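Side-chain contacts in inositol monophosphatase family protein (Staphylococcus aureus, PDB 5I3S), which probably hydrolyses inositol monophosphate or related phosphorylated sugars, as a metal-dependent phosphatase of the FIG superfamily: residues A14-R17 with I18-M22; G87-N90 with F91-Q95. One frame throughout, in Å; residues are numbered along the deposited sequence.

Contact 1 (A14-R17 with I18-M22); sequences AGIR and IKQLM
I16 and Q20, one helical turn apart, make the closest meeting of side chains here: the gamma methyl CG2 of I16 stands over the face of the Q20 amide, 3.6 Å from NE2, the two chains crossing at a slant. The torsion at I16 (chi1 -72°) sets CG1 back beside the backbone N and leaves CG2 beside the carbonyl carbon, on the side from which Q20 approaches. The Q20 chain runs extended from CG, and its CG passes I16 O at 3.6 Å before the amide arrives at the methyl. R17 comes to the same face of that amide, more loosely and at its oxygen end, with its CG 4.2 Å from Q20 OE1.

All this rides on helix 2-24, the opening helix of the sugar phosphatase fold, which packs in one layer with helix 37-56 against the large mixed sheet. A14 and I18 both rest on I100 of strand 99-106, while L21 settles on V41 and A44 of helix 37-56.

Aliphatic carbons also lean on backbone carbonyls of the preceding turn. I18 CB sits 3.4 Å from G15 O, and L21 CG is 3.5 Å from R17 O.

The backbone bonds are regular alpha-helical ones: the amides of I18, K19, Q20 and L21 reach the oxygens of A14, G15, I16 and R17. K19 N bonds G15 O at 3.1 Å, with 164° at the hydrogen.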
loop_
_atom_site.group_PDB
_atom_site.type_symbol
_atom_site.label_atom_id
_atom_site.label_comp_id
_atom_site.label_asym_id
_atom_site.label_seq_id
_atom_site.Cartn_x
_atom_site.Cartn_y
_atom_site.Cartn_z
ATOM N N ALA A 14 23.384 8.922 -1.931
ATOM C CA ALA A 14 22.376 9.474 -2.863
ATOM C C ALA A 14 21.020 9.663 -2.173
ATOM O O ALA A 14 20.288 10.576 -2.511
ATOM C CB ALA A 14 22.214 8.585 -4.079
ATOM N N GLY A 15 20.679 8.805 -1.210
ATOM C CA GLY A 15 19.440 8.995 -0.429
ATOM C C GLY A 15 19.479 10.285 0.395
ATOM O O GLY A 15 18.538 11.078 0.364
ATOM N N ILE A 16 20.604 10.501 1.097
ATOM C CA ILE A 16 20.820 11.736 1.852
ATOM C C ILE A 16 20.665 12.995 0.997
ATOM O O ILE A 16 20.066 13.974 1.431
ATOM C CB ILE A 16 22.158 11.686 2.620
ATOM C CG1 ILE A 16 21.994 10.706 3.782
ATOM C CG2 ILE A 16 22.583 13.054 3.140
ATOM C CD1 ILE A 16 23.234 10.452 4.597
ATOM N N ARG A 17 21.177 12.953 -0.221
ATOM C CA ARG A 17 20.987 14.074 -1.146
ATOM C C ARG A 17 19.560 14.260 -1.631
ATOM O O ARG A 17 19.179 15.403 -1.887
ATOM C CB ARG A 17 21.929 13.967 -2.326
ATOM C CG ARG A 17 23.365 14.099 -1.872
ATOM C CD ARG A 17 24.321 13.614 -2.941
ATOM N NE ARG A 17 24.417 14.544 -4.074
ATOM C CZ ARG A 17 25.517 15.218 -4.446
ATOM N NH1 ARG A 17 26.676 15.113 -3.793
ATOM N NH2 ARG A 17 25.451 16.019 -5.496
ATOM N N ILE A 18 18.789 13.170 -1.760
ATOM C CA ILE A 18 17.347 13.302 -2.024
ATOM C C ILE A 18 16.617 14.050 -0.885
ATOM O O ILE A 18 15.894 14.994 -1.158
ATOM C CB ILE A 18 16.624 11.950 -2.327
ATOM C CG1 ILE A 18 17.038 11.456 -3.700
ATOM C CG2 ILE A 18 15.104 12.105 -2.288
ATOM C CD1 ILE A 18 16.341 10.197 -4.168
ATOM N N LYS A 19 16.848 13.656 0.366
ATOM C CA LYS A 19 16.217 14.368 1.525
ATOM C C LYS A 19 16.648 15.855 1.629
ATOM O O LYS A 19 15.843 16.714 1.950
ATOM C CB LYS A 19 16.444 13.633 2.863
ATOM C CG LYS A 19 16.150 12.137 2.794
ATOM C CD LYS A 19 15.432 11.547 4.006
ATOM C CE LYS A 19 16.209 11.650 5.314
ATOM N NZ LYS A 19 17.666 11.367 5.202
ATOM N N GLN A 20 17.908 16.146 1.340
ATOM C CA GLN A 20 18.384 17.532 1.280
ATOM C C GLN A 20 17.653 18.371 0.232
ATOM O O GLN A 20 17.291 19.521 0.522
ATOM C CB GLN A 20 19.892 17.594 1.003
ATOM C CG GLN A 20 20.713 17.391 2.251
ATOM C CD GLN A 20 22.178 17.112 1.967
ATOM O OE1 GLN A 20 22.675 17.270 0.845
ATOM N NE2 GLN A 20 22.875 16.683 2.991
ATOM N N LEU A 21 17.451 17.807 -0.962
ATOM C CA LEU A 21 16.705 18.508 -1.993
ATOM C C LEU A 21 15.243 18.736 -1.591
ATOM O O LEU A 21 14.704 19.838 -1.807
ATOM C CB LEU A 21 16.870 17.858 -3.378
ATOM C CG LEU A 21 18.280 18.090 -3.975
ATOM C CD1 LEU A 21 18.601 17.149 -5.123
ATOM C CD2 LEU A 21 18.504 19.523 -4.443
ATOM N N MET A 22 14.617 17.728 -0.976
ATOM C CA MET A 22 13.253 17.875 -0.506
ATOM C C MET A 22 13.153 18.962 0.571
ATOM O O MET A 22 12.251 19.800 0.508
ATOM C CB MET A 22 12.696 16.556 0.020
ATOM C CG MET A 22 12.473 15.500 -1.061
ATOM S SD MET A 22 12.350 13.845 -0.364
ATOM C CE MET A 22 10.706 13.918 0.396
#

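Contact 2 (G87-N90 with F91-Q95); sequences GTLN and FVHQQ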
loop_
_atom_site.group_PDB
_atom_site.type_symbol
_atom_site.label_atom_id
_atom_site.label_comp_id
_atom_site.label_asym_id
_atom_site.label_seq_id
_atom_site.Cartn_x
_atom_site.Cartn_y
_atom_site.Cartn_z
ATOM N N GLY A 87 8.680 4.971 -8.030
ATOM C CA GLY A 87 7.553 5.486 -7.330
ATOM C C GLY A 87 7.471 7.011 -7.361
ATOM O O GLY A 87 7.232 7.653 -6.320
ATOM N N THR A 88 7.612 7.597 -8.547
ATOM C CA THR A 88 7.603 9.057 -8.624
ATOM C C THR A 88 6.265 9.665 -8.149
ATOM O O THR A 88 6.255 10.710 -7.491
ATOM C CB THR A 88 7.967 9.590 -10.043
ATOM O OG1 THR A 88 7.158 8.939 -11.000
ATOM C CG2 THR A 88 9.393 9.266 -10.436
ATOM N N LEU A 89 5.142 9.046 -8.480
ATOM C CA LEU A 89 3.899 9.514 -7.934
ATOM C C LEU A 89 3.837 9.426 -6.419
ATOM O O LEU A 89 3.287 10.337 -5.777
ATOM C CB LEU A 89 2.676 8.778 -8.509
ATOM C CG LEU A 89 2.193 9.158 -9.909
ATOM C CD1 LEU A 89 0.973 8.329 -10.318
ATOM C CD2 LEU A 89 1.912 10.656 -9.995
ATOM N N ASN A 90 4.335 8.336 -5.825
ATOM C CA ASN A 90 4.453 8.295 -4.347
ATOM C C ASN A 90 5.271 9.521 -3.838
ATOM O O ASN A 90 4.838 10.236 -2.965
ATOM C CB ASN A 90 5.008 6.934 -3.841
ATOM C CG ASN A 90 3.992 5.782 -3.988
ATOM O OD1 ASN A 90 2.834 5.986 -4.336
ATOM N ND2 ASN A 90 4.434 4.579 -3.721
ATOM N N PHE A 91 6.436 9.750 -4.418
ATOM C CA PHE A 91 7.216 10.901 -4.121
ATOM C C PHE A 91 6.407 12.218 -4.257
ATOM O O PHE A 91 6.405 13.047 -3.328
ATOM C CB PHE A 91 8.459 10.916 -5.013
ATOM C CG PHE A 91 9.356 12.101 -4.802
ATOM C CD1 PHE A 91 10.588 11.935 -4.215
ATOM C CD2 PHE A 91 8.965 13.392 -5.218
ATOM C CE1 PHE A 91 11.437 13.020 -4.043
ATOM C CE2 PHE A 91 9.807 14.481 -5.050
ATOM C CZ PHE A 91 11.051 14.292 -4.468
ATOM N N VAL A 92 5.741 12.424 -5.391
ATOM C CA VAL A 92 5.019 13.686 -5.582
ATOM C C VAL A 92 3.896 13.835 -4.562
ATOM O O VAL A 92 3.820 14.877 -3.911
ATOM C CB VAL A 92 4.479 13.838 -7.022
ATOM C CG1 VAL A 92 3.498 15.017 -7.172
ATOM C CG2 VAL A 92 5.649 14.025 -7.970
ATOM N N HIS A 93 3.069 12.802 -4.385
ATOM C CA HIS A 93 1.880 12.908 -3.518
ATOM C C HIS A 93 1.990 12.614 -2.028
ATOM O O HIS A 93 1.184 13.135 -1.243
ATOM C CB HIS A 93 0.752 12.039 -4.074
ATOM C CG HIS A 93 0.147 12.619 -5.301
ATOM N ND1 HIS A 93 -1.017 13.347 -5.264
ATOM C CD2 HIS A 93 0.587 12.662 -6.576
ATOM C CE1 HIS A 93 -1.303 13.760 -6.481
ATOM N NE2 HIS A 93 -0.337 13.368 -7.295
ATOM N N GLN A 94 2.912 11.730 -1.661
ATOM C CA GLN A 94 3.040 11.230 -0.291
ATOM C C GLN A 94 4.361 11.610 0.391
ATOM O O GLN A 94 4.486 11.411 1.601
ATOM C CB GLN A 94 2.919 9.698 -0.328
ATOM C CG GLN A 94 1.753 9.130 -1.132
ATOM C CD GLN A 94 1.654 7.606 -1.001
ATOM O OE1 GLN A 94 2.684 6.900 -1.020
ATOM N NE2 GLN A 94 0.434 7.086 -0.885
ATOM N N GLN A 95 5.364 12.068 -0.392
ATOM C CA GLN A 95 6.713 12.355 0.099
ATOM C C GLN A 95 7.384 11.197 0.845
ATOM O O GLN A 95 8.139 11.419 1.816
ATOM C CB GLN A 95 6.744 13.624 1.002
ATOM C CG GLN A 95 6.251 14.886 0.328
ATOM C CD GLN A 95 4.715 14.896 0.173
ATOM O OE1 GLN A 95 3.967 14.532 1.101
ATOM N NE2 GLN A 95 4.239 15.324 -1.015
#
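N90 O takes two backbone amides where the short helix 88-94 ends: Q94 N at 2.8 Å, and Q95 N at 3.2 Å in a weak bond bent to 121° at the hydrogen. Q95 then turns out of the helix with positive phi. Upstream bonds are straighter, as with V92 N to T88 O at 2.8 Å.

The side chains of N90 and Q94 run side by side and point the same way, their amide planes only 19° apart. Q94 OE1 lies over the face of the N90 amide, 3.4 Å from N90 OD1; both are acceptors, and donors from outside answer both. R179 of the second subunit bonds N90 OD1, N97 ND2 bonds Q94 OE1, and Q94 NE2 bonds N195 O of the second subunit. N90 ND2 bonds N97 O and Y181 O, fixing which way round the amide sits.

G87, at the N-cap, and T88 close the Asp-Pro-Ile-Asp-Gly-Thr sequence, which in inositol monophosphatases carries metal ligands and leads into a helix whose start faces the substrate phosphate; likely so here.

L89 and H93 also lie alongside one another, CD2 to CD2 at 4.2 Å, and L89 O sits at the edge of the imidazole, in its plane. ND1 of that ring bonds E197 of the second subunit. V92, with CG2 turned back beside its own backbone N, brings that methyl within 3.4 Å of T88 O.

Overall arrangement
The two contacts come in order along the chain, their centres 14 Å apart, and they meet through side chains near the end of helix 2-24. M22 of contact 1 bridges to contact 2: its SD lies 3.9 Å from F91 CE1, and its CE is 3.9 Å from Q95 O. I18 CG2 approaches the same ring carbon, F91 CE1, at 4.2 Å, and F98 touches both I18 and F91. Helix 37-56 packs against both, with V41 and A44 against L21 and V38 touching T88, F91 and V92. Their surroundings otherwise differ: contact 2 binds the second subunit and begins at the likely phosphate-binding turn, whereas no other chain of the assembly touches contact 1.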